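Local coordinates for outer membrane protein (Bartonella henselae, PDB 2FI9), which is of unknown function but belongs to the DUF498/DUF598 family and folds as a compact alpha/beta domain, at residues 14-26 and 114-128. Residues are numbered along the deposited sequence; the frame is centred on the assembly and turned at random.
Sequences GRAPIDAYGNGGF and LAEDRAVAALLFAVE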
loop_
_atom_site.group_PDB
_atom_site.type_symbol
_atom_site.label_atom_id
_atom_site.label_comp_id
_atom_site.label_asym_id
_atom_site.label_seq_id
_atom_site.Cartn_x
_atom_site.Cartn_y
_atom_site.Cartn_z
ATOM N N GLY A 14 2.110 11.928 -6.363
ATOM C CA GLY A 14 2.476 11.952 -4.950
ATOM C C GLY A 14 1.439 11.175 -4.156
ATOM O O GLY A 14 0.504 10.623 -4.734
ATOM N N ARG A 15 1.585 11.143 -2.838
ATOM C CA ARG A 15 0.572 10.511 -1.983
ATOM C C ARG A 15 -0.616 11.445 -1.782
ATOM O O ARG A 15 -0.454 12.658 -1.787
ATOM C CB ARG A 15 1.173 10.162 -0.631
ATOM C CG ARG A 15 2.139 8.997 -0.693
ATOM C CD ARG A 15 3.024 8.944 0.526
ATOM N NE ARG A 15 3.907 10.111 0.607
ATOM C CZ ARG A 15 4.742 10.336 1.616
ATOM N NH1 ARG A 15 4.810 9.475 2.637
ATOM N NH2 ARG A 15 5.512 11.414 1.604
ATOM N N ALA A 16 -1.799 10.872 -1.590
ATOM C CA ALA A 16 -3.018 11.632 -1.279
ATOM C C ALA A 16 -3.849 10.775 -0.339
ATOM O O ALA A 16 -3.717 9.563 -0.359
ATOM C CB ALA A 16 -3.808 11.913 -2.553
ATOM N N PRO A 17 -4.724 11.388 0.480
ATOM C CA PRO A 17 -5.618 10.489 1.228
ATOM C C PRO A 17 -6.430 9.617 0.269
ATOM O O PRO A 17 -6.778 10.064 -0.834
ATOM C CB PRO A 17 -6.550 11.442 1.988
ATOM C CG PRO A 17 -5.888 12.782 1.941
ATOM C CD PRO A 17 -4.927 12.806 0.796
ATOM N N ILE A 18 -6.705 8.386 0.680
ATOM C CA ILE A 18 -7.572 7.494 -0.079
ATOM C C ILE A 18 -8.988 7.714 0.456
ATOM O O ILE A 18 -9.285 7.369 1.611
ATOM C CB ILE A 18 -7.130 6.006 0.055
ATOM C CG1 ILE A 18 -5.677 5.802 -0.388
ATOM C CG2 ILE A 18 -8.077 5.066 -0.709
ATOM C CD1 ILE A 18 -5.284 6.445 -1.700
ATOM N N ASP A 19 -9.840 8.294 -0.386
ATOM C CA ASP A 19 -11.182 8.724 0.020
ATOM C C ASP A 19 -12.229 7.608 0.068
ATOM O O ASP A 19 -13.275 7.778 0.691
ATOM C CB ASP A 19 -11.662 9.879 -0.867
ATOM C CG ASP A 19 -10.726 11.068 -0.805
ATOM O OD1 ASP A 19 -10.196 11.348 0.290
ATOM O OD2 ASP A 19 -10.501 11.715 -1.842
ATOM N N ALA A 20 -11.952 6.483 -0.592
ATOM C CA ALA A 20 -12.880 5.357 -0.622
ATOM C C ALA A 20 -12.179 4.090 -1.078
ATOM O O ALA A 20 -11.151 4.152 -1.760
ATOM C CB ALA A 20 -14.066 5.651 -1.522
ATOM N N TYR A 21 -12.727 2.949 -0.660
ATOM C CA TYR A 21 -12.315 1.640 -1.151
ATOM C C TYR A 21 -13.601 0.832 -1.326
ATOM O O TYR A 21 -14.693 1.287 -0.944
ATOM C CB TYR A 21 -11.344 0.957 -0.173
ATOM C CG TYR A 21 -11.931 0.687 1.199
ATOM C CD1 TYR A 21 -12.467 -0.556 1.510
ATOM C CD2 TYR A 21 -11.963 1.684 2.180
ATOM C CE1 TYR A 21 -13.026 -0.812 2.771
ATOM C CE2 TYR A 21 -12.517 1.436 3.439
ATOM C CZ TYR A 21 -13.042 0.198 3.722
ATOM O OH TYR A 21 -13.581 -0.064 4.961
ATOM N N GLY A 22 -13.476 -0.362 -1.894
ATOM C CA GLY A 22 -14.645 -1.148 -2.280
ATOM C C GLY A 22 -14.803 -1.104 -3.781
ATOM O O GLY A 22 -14.152 -0.289 -4.468
ATOM N N ASN A 23 -15.670 -1.970 -4.300
ATOM C CA ASN A 23 -16.037 -1.964 -5.710
ATOM C C ASN A 23 -14.838 -2.222 -6.623
ATOM O O ASN A 23 -14.737 -1.663 -7.727
ATOM C CB ASN A 23 -16.737 -0.645 -6.081
ATOM C CG ASN A 23 -17.332 -0.669 -7.489
ATOM O OD1 ASN A 23 -17.883 -1.686 -7.924
ATOM N ND2 ASN A 23 -17.221 0.452 -8.206
ATOM N N GLY A 24 -13.929 -3.063 -6.144
ATOM C CA GLY A 24 -12.741 -3.452 -6.885
ATOM C C GLY A 24 -11.781 -2.297 -7.134
ATOM O O GLY A 24 -10.919 -2.376 -8.016
ATOM N N GLY A 25 -11.911 -1.221 -6.370
ATOM C CA GLY A 25 -10.964 -0.142 -6.521
ATOM C C GLY A 25 -10.884 0.871 -5.403
ATOM O O GLY A 25 -11.199 0.591 -4.235
ATOM N N PHE A 26 -10.465 2.070 -5.789
ATOM C CA PHE A 26 -10.185 3.135 -4.844
ATOM C C PHE A 26 -10.569 4.465 -5.441
ATOM O O PHE A 26 -10.575 4.638 -6.674
ATOM C CB PHE A 26 -8.695 3.137 -4.463
ATOM C CG PHE A 26 -8.256 1.875 -3.782
ATOM C CD1 PHE A 26 -8.507 1.668 -2.422
ATOM C CD2 PHE A 26 -7.618 0.872 -4.510
ATOM C CE1 PHE A 26 -8.110 0.477 -1.784
ATOM C CE2 PHE A 26 -7.229 -0.305 -3.900
ATOM C CZ PHE A 26 -7.482 -0.517 -2.524
ATOM N N LEU A 114 -0.434 9.600 6.995
ATOM C CA LEU A 114 -0.162 10.603 5.958
ATOM C C LEU A 114 -0.404 12.035 6.469
ATOM O O LEU A 114 0.425 12.935 6.272
ATOM C CB LEU A 114 -0.996 10.320 4.699
ATOM C CG LEU A 114 -0.685 11.254 3.527
ATOM C CD1 LEU A 114 0.759 11.057 3.043
ATOM C CD2 LEU A 114 -1.682 11.019 2.413
ATOM N N ALA A 115 -1.532 12.225 7.151
ATOM C CA ALA A 115 -1.894 13.506 7.756
ATOM C C ALA A 115 -0.887 13.965 8.817
ATOM O O ALA A 115 -0.730 15.165 9.055
ATOM C CB ALA A 115 -3.299 13.429 8.357
ATOM N N GLU A 116 -0.228 13.006 9.458
ATOM C CA GLU A 116 0.808 13.286 10.449
ATOM C C GLU A 116 2.191 13.513 9.816
ATOM O O GLU A 116 3.181 13.637 10.537
ATOM C CB GLU A 116 0.913 12.118 11.438
ATOM C CG GLU A 116 -0.169 12.045 12.491
ATOM C CD GLU A 116 -0.065 10.781 13.352
ATOM O OE1 GLU A 116 0.986 10.067 13.325
ATOM O OE2 GLU A 116 -1.061 10.501 14.056
ATOM N N ASP A 117 2.261 13.545 8.485
ATOM C CA ASP A 117 3.526 13.711 7.756
ATOM C C ASP A 117 4.565 12.625 8.030
ATOM O O ASP A 117 5.766 12.889 8.008
ATOM C CB ASP A 117 4.144 15.098 8.022
ATOM C CG ASP A 117 3.216 16.237 7.634
ATOM O OD1 ASP A 117 2.681 16.229 6.502
ATOM O OD2 ASP A 117 3.018 17.146 8.473
ATOM N N ARG A 118 4.106 11.404 8.287
ATOM C CA ARG A 118 5.016 10.266 8.481
ATOM C C ARG A 118 5.470 9.785 7.106
ATOM O O ARG A 118 4.724 9.923 6.126
ATOM C CB ARG A 118 4.319 9.123 9.225
ATOM C CG ARG A 118 3.459 9.536 10.442
ATOM C CD ARG A 118 4.248 10.242 11.556
ATOM N NE ARG A 118 5.375 9.422 11.994
ATOM C CZ ARG A 118 5.301 8.440 12.888
ATOM N NH1 ARG A 118 6.387 7.744 13.194
ATOM N NH2 ARG A 118 4.144 8.135 13.468
ATOM N N ALA A 119 6.682 9.229 7.030
ATOM C CA ALA A 119 7.177 8.616 5.794
ATOM C C ALA A 119 6.477 7.260 5.577
ATOM O O ALA A 119 7.086 6.201 5.723
ATOM C CB ALA A 119 8.722 8.460 5.834
ATOM N N VAL A 120 5.194 7.316 5.224
ATOM C CA VAL A 120 4.345 6.129 5.119
ATOM C C VAL A 120 4.038 5.786 3.662
ATOM O O VAL A 120 3.869 6.685 2.800
ATOM C CB VAL A 120 3.014 6.324 5.926
ATOM C CG1 VAL A 120 2.172 7.425 5.334
ATOM C CG2 VAL A 120 2.209 4.993 6.064
ATOM N N ALA A 121 3.983 4.483 3.401
ATOM C CA ALA A 121 3.622 3.937 2.110
ATOM C C ALA A 121 2.525 2.923 2.356
ATOM O O ALA A 121 2.391 2.411 3.464
ATOM C CB ALA A 121 4.842 3.257 1.441
ATOM N N ALA A 122 1.745 2.621 1.326
ATOM C CA ALA A 122 0.717 1.584 1.427
ATOM C C ALA A 122 0.661 0.744 0.160
ATOM O O ALA A 122 0.788 1.270 -0.946
ATOM C CB ALA A 122 -0.643 2.222 1.687
ATOM N N LEU A 123 0.480 -0.567 0.328
ATOM C CA LEU A 123 0.173 -1.450 -0.767
ATOM C C LEU A 123 -1.227 -1.937 -0.489
ATOM O O LEU A 123 -1.471 -2.530 0.554
ATOM C CB LEU A 123 1.145 -2.632 -0.778
ATOM C CG LEU A 123 0.889 -3.731 -1.813
ATOM C CD1 LEU A 123 0.790 -3.185 -3.212
ATOM C CD2 LEU A 123 1.998 -4.806 -1.759
ATOM N N LEU A 124 -2.154 -1.691 -1.404
ATOM C CA LEU A 124 -3.557 -1.944 -1.090
ATOM C C LEU A 124 -4.217 -2.874 -2.100
ATOM O O LEU A 124 -4.416 -2.483 -3.249
ATOM C CB LEU A 124 -4.323 -0.618 -0.996
ATOM C CG LEU A 124 -3.745 0.449 -0.052
ATOM C CD1 LEU A 124 -4.363 1.812 -0.275
ATOM C CD2 LEU A 124 -3.917 0.065 1.416
ATOM N N PHE A 125 -4.563 -4.089 -1.668
ATOM C CA PHE A 125 -5.343 -4.989 -2.507
ATOM C C PHE A 125 -6.770 -4.498 -2.563
ATOM O O PHE A 125 -7.402 -4.316 -1.536
ATOM C CB PHE A 125 -5.316 -6.401 -1.967
ATOM C CG PHE A 125 -6.052 -7.402 -2.822
ATOM C CD1 PHE A 125 -5.521 -7.821 -4.040
ATOM C CD2 PHE A 125 -7.253 -7.959 -2.387
ATOM C CE1 PHE A 125 -6.186 -8.755 -4.819
ATOM C CE2 PHE A 125 -7.919 -8.925 -3.162
ATOM C CZ PHE A 125 -7.388 -9.316 -4.375
ATOM N N ALA A 126 -7.270 -4.297 -3.775
ATOM C CA ALA A 126 -8.611 -3.755 -3.974
ATOM C C ALA A 126 -9.632 -4.820 -3.650
ATOM O O ALA A 126 -9.582 -5.909 -4.201
ATOM C CB ALA A 126 -8.779 -3.315 -5.396
ATOM N N VAL A 127 -10.556 -4.488 -2.760
ATOM C CA VAL A 127 -11.624 -5.399 -2.350
ATOM C C VAL A 127 -12.949 -5.017 -2.993
ATOM O O VAL A 127 -13.153 -3.868 -3.409
ATOM C CB VAL A 127 -11.830 -5.423 -0.796
ATOM C CG1 VAL A 127 -10.661 -6.077 -0.094
ATOM C CG2 VAL A 127 -12.046 -4.027 -0.249
ATOM N N GLU A 128 -13.855 -5.994 -3.063
ATOM C CA GLU A 128 -15.238 -5.726 -3.457
ATOM C C GLU A 128 -15.889 -4.844 -2.391
ATOM O O GLU A 128 -16.662 -3.950 -2.709
ATOM C CB GLU A 128 -16.026 -7.026 -3.609
ATOM C CG GLU A 128 -15.624 -7.869 -4.789
ATOM C CD GLU A 128 -15.988 -7.231 -6.113
ATOM O OE1 GLU A 128 -15.245 -7.457 -7.091
ATOM O OE2 GLU A 128 -17.007 -6.498 -6.182
ATOM O OXT GLU A 128 -15.631 -5.016 -1.182
HETATM O O HOH W 1 -11.105 -1.748 -2.877
#
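R15 reaches over L114 to the start of strand 120-124. Its CB lies 3.8 Å from L114 CD1. CD passes over the same methyl and also nears V120 O. NE runs on above CD1, and the methyl sits over one face of the guanidinium. A bend at chi3 (-65°) turns the tip toward the strand. There NH1 gives a hydrogen bond to V120 O at 2.9 Å. The acceptor lies close to the guanidinium plane, and the N-H...O angle is 155°. L114 holds CG anti to its backbone N (chi1 -175°) and splits its two methyls. CD1 serves R15, while CD2 presses on the A16-P17 peptide, 3.5 Å from A16 C.

Farther along, F26 points toward 114-128. Its CZ meets L124 CB at 3.5 Å, and CE2 packs on A126 CB. I18 CG1 adds a looser touch on L124 CD1. I37 of strand 36-40 packs against both I18 and F26, so the small antiparallel sheet rests against the five-stranded one.

The type I' turn G22-G25 receives the C-terminal tail. N23 N bonds to E128 O, a terminal carboxylate oxygen, at 2.7 Å and almost straight. G24 N bonds to V127 O at 3.0 Å. Each donor stands above the carbonyl plane of its own acceptor, off the lone pairs. Water 1 takes hydrogen bonds from G22 N and V127 N and gives one to G25 O. It also lies over one face of the F26 ring, toward its rim. Y21 CD1 meets V127 CG2 edge-on.

Apolar packing runs along the whole contact, and hydrogen bonds to backbone carbonyls and to the chain terminus hold its two ends. The amide of N23 probably helps to stabilise the negative charge of the terminus, while that of G24 grips the preceding peptide.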